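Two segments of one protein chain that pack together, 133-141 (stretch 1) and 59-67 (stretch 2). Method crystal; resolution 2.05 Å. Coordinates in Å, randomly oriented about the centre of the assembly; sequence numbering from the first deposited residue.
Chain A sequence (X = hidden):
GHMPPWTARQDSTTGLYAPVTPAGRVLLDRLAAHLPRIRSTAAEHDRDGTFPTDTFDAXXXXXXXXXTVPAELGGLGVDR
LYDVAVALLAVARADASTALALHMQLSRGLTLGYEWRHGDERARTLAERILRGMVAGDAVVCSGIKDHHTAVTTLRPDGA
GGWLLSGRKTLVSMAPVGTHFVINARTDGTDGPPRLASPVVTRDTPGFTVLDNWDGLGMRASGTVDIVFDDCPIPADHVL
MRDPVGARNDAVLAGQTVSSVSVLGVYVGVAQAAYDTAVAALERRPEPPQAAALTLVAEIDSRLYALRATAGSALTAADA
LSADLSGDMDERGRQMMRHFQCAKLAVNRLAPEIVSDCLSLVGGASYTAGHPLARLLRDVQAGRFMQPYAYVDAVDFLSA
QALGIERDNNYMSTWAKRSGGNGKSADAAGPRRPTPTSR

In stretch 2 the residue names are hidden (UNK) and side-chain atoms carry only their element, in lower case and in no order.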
# COMPACT_ATOMS: atom_id res chain seq x y z
N GLY A 133 7.66 -13.50 -45.80
CA GLY A 133 8.88 -12.81 -45.41
C GLY A 133 9.40 -13.10 -44.01
O GLY A 133 10.61 -13.30 -43.80
N MET A 134 8.49 -13.09 -43.03
CA MET A 134 8.90 -13.17 -41.63
C MET A 134 9.55 -14.53 -41.40
O MET A 134 10.54 -14.66 -40.68
CB MET A 134 7.72 -12.94 -40.68
CG MET A 134 7.05 -11.58 -40.85
SD MET A 134 5.50 -11.32 -39.96
CE MET A 134 6.00 -11.76 -38.31
N VAL A 135 8.97 -15.56 -42.01
CA VAL A 135 9.52 -16.91 -41.80
C VAL A 135 10.93 -17.01 -42.38
O VAL A 135 11.86 -17.59 -41.80
CB VAL A 135 8.61 -17.95 -42.47
CG1 VAL A 135 9.22 -19.35 -42.32
CG2 VAL A 135 7.19 -17.91 -41.89
N ALA A 136 11.08 -16.40 -43.55
CA ALA A 136 12.30 -16.56 -44.34
C ALA A 136 13.46 -15.85 -43.64
O ALA A 136 14.62 -16.09 -43.96
CB ALA A 136 12.09 -15.96 -45.74
N GLY A 137 13.15 -14.96 -42.71
CA GLY A 137 14.19 -14.08 -42.17
C GLY A 137 14.32 -12.76 -42.90
O GLY A 137 15.19 -11.97 -42.57
N ASP A 138 13.47 -12.50 -43.90
CA ASP A 138 13.60 -11.27 -44.65
C ASP A 138 12.75 -10.10 -44.19
O ASP A 138 13.00 -8.98 -44.60
CB ASP A 138 13.32 -11.46 -46.15
CG ASP A 138 14.22 -12.50 -46.78
OD1 ASP A 138 15.41 -12.61 -46.41
OD2 ASP A 138 13.71 -13.25 -47.64
N ALA A 139 11.74 -10.34 -43.36
CA ALA A 139 10.86 -9.25 -42.97
C ALA A 139 10.87 -9.05 -41.46
O ALA A 139 10.54 -9.98 -40.72
CB ALA A 139 9.44 -9.47 -43.48
N VAL A 140 11.24 -7.85 -41.01
CA VAL A 140 11.24 -7.51 -39.58
C VAL A 140 10.27 -6.34 -39.45
O VAL A 140 10.52 -5.26 -39.99
CB VAL A 140 12.66 -7.19 -39.05
CG1 VAL A 140 12.70 -6.65 -37.60
CG2 VAL A 140 13.55 -8.43 -39.18
N VAL A 141 9.13 -6.58 -38.80
CA VAL A 141 7.98 -5.70 -38.89
C VAL A 141 7.73 -4.85 -37.64
O VAL A 141 7.38 -5.37 -36.58
CB VAL A 141 6.69 -6.48 -39.28
CG1 VAL A 141 5.57 -5.51 -39.64
CG2 VAL A 141 6.92 -7.36 -40.50
N UNK A 59 18.01 -14.87 -34.40
CA UNK A 59 16.62 -15.33 -34.32
C UNK A 59 16.03 -15.44 -35.72
O UNK A 59 15.23 -16.34 -36.00
c UNK A 59 15.76 -14.39 -33.47
c UNK A 59 15.49 -13.05 -31.29
c UNK A 59 16.17 -14.22 -32.00
c UNK A 59 15.96 -15.52 -31.20
N UNK A 60 16.41 -14.49 -36.58
CA UNK A 60 16.00 -14.48 -37.98
C UNK A 60 16.40 -15.77 -38.70
O UNK A 60 15.54 -16.43 -39.26
c UNK A 60 16.02 -11.94 -38.24
c UNK A 60 16.73 -10.74 -38.84
n UNK A 60 19.20 -10.93 -40.26
c UNK A 60 16.56 -13.28 -38.75
n UNK A 60 16.88 -10.89 -40.29
c UNK A 60 18.05 -11.00 -40.92
n UNK A 60 18.06 -11.16 -42.24
N UNK A 61 17.68 -16.12 -38.64
CA UNK A 61 18.13 -17.26 -39.43
C UNK A 61 17.63 -18.56 -38.80
O UNK A 61 17.50 -19.56 -39.50
n UNK A 61 21.94 -19.64 -39.93
c UNK A 61 22.16 -18.95 -38.62
c UNK A 61 20.48 -17.08 -38.42
c UNK A 61 19.64 -17.23 -39.68
c UNK A 61 21.95 -17.43 -38.67
N UNK A 62 17.31 -18.53 -37.51
CA UNK A 62 16.79 -19.71 -36.82
C UNK A 62 15.29 -19.84 -37.05
O UNK A 62 14.65 -20.73 -36.49
c UNK A 62 17.01 -19.48 -35.32
c UNK A 62 17.34 -20.74 -34.58
o UNK A 62 16.93 -20.89 -33.41
o UNK A 62 18.02 -21.58 -35.22
N UNK A 63 14.71 -18.93 -37.81
CA UNK A 63 13.25 -18.93 -38.01
C UNK A 63 12.33 -18.51 -36.87
O UNK A 63 11.11 -18.46 -37.04
N UNK A 64 12.87 -18.12 -35.72
CA UNK A 64 11.99 -17.73 -34.62
C UNK A 64 11.24 -16.42 -34.87
O UNK A 64 10.26 -16.11 -34.20
c UNK A 64 12.54 -20.26 -32.99
c UNK A 64 13.48 -19.03 -33.06
c UNK A 64 12.74 -17.71 -33.28
c UNK A 64 14.39 -19.01 -31.86
N UNK A 65 11.71 -15.63 -35.83
CA UNK A 65 11.02 -14.41 -36.24
C UNK A 65 9.74 -14.71 -37.02
O UNK A 65 8.91 -13.83 -37.27
c UNK A 65 11.98 -13.46 -36.96
c UNK A 65 12.18 -10.19 -35.73
s UNK A 65 12.53 -11.67 -34.79
c UNK A 65 13.07 -12.88 -36.04
N UNK A 66 9.56 -15.99 -37.35
CA UNK A 66 8.32 -16.49 -37.94
C UNK A 66 7.50 -17.37 -37.02
O UNK A 66 6.64 -18.14 -37.47
N UNK A 67 7.72 -17.27 -35.71
CA UNK A 67 7.08 -18.22 -34.79
C UNK A 67 5.57 -18.13 -34.85
O UNK A 67 4.87 -19.13 -34.66
c UNK A 67 7.56 -18.02 -33.31

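Position 59 carries four carbons, forked at the second. It lies in a helix that begins earlier in the chain, and its side chain stays out of reach of stretch 1. The fork fits leucine: Leu-59.

Position 60 has three carbons, a nitrogen, then a carbon bearing two more nitrogens. CA to CB points sideways, but the end of the chain comes nearer to stretch 1. Two of its side-chain nitrogens meet Gly-137 O, and one of its carbons lies near Val-140 CG2. The guanidinium identifies Arg-60. NE and NH2 of Arg-60 each donate to Gly-137 O, both at 3.0 Å. The oxygen lies at the guanidinium edge, near its plane, so one carbonyl accepts both N-H groups. Arg-60 CD also lies 3.9 Å from Val-140 CG2.

Position 61 shows four carbons in a row ending in nitrogen. It points away and is exposed. This is Lys-61.

Position 62 has two carbons, the second carrying two oxygens. It points away from stretch 1 and is hydrogen-bonded elsewhere in the structure. The carboxylate could only be that of an aspartate, Asp-62.

Position 63 has no side-chain atoms. Its CA is 4.3 Å from Val-135 O. It is Gly-63. Its phi of 73° favours glycine. It ends the helix in a Schellman motif, with its N bonded to Arg-60 O at 3.0 Å.

Position 64 again has four carbons forked at the second. It points away and makes no contact with stretch 1. It is Leu-64.

Position 65 has two carbons, a sulfur and one more carbon, unbranched. The terminal carbon lies near Val-140 CG1, and the backbone O lies 3.7 Å from Met-134 CE. The thioether means Met-65. Its CE reaches Val-140 CG1 at 4.0 Å, an apolar contact.

Position 66 has no side-chain atoms. Its CA sits 4.1 Å from the CA of Val-135. It is Gly-66. An ideal CB here would be 2.8 Å from Val-135 CA, a clash, so the bare backbone permits this close approach.

Position 67 has a single side-chain carbon. It points away and touches nothing on stretch 1. This gives Ala-67.

The contact joins two chain segments that each leave a helix through a Schellman glycine, Gly-63 and Gly-137. Gly-137 has a phi of 92°, where a CB would be jammed against the preceding carbonyl. Its own carbonyl receives the paired arginine bonds, which supply the polar link. Val-140 packs with Met-65 and with the aliphatic part of Arg-60, while Gly-66 lets the backbones meet at Val-135. Together the two stretches bury 395 Å², both sides summed.

Stretch 2, residues 59-67: LRKDGLMGA
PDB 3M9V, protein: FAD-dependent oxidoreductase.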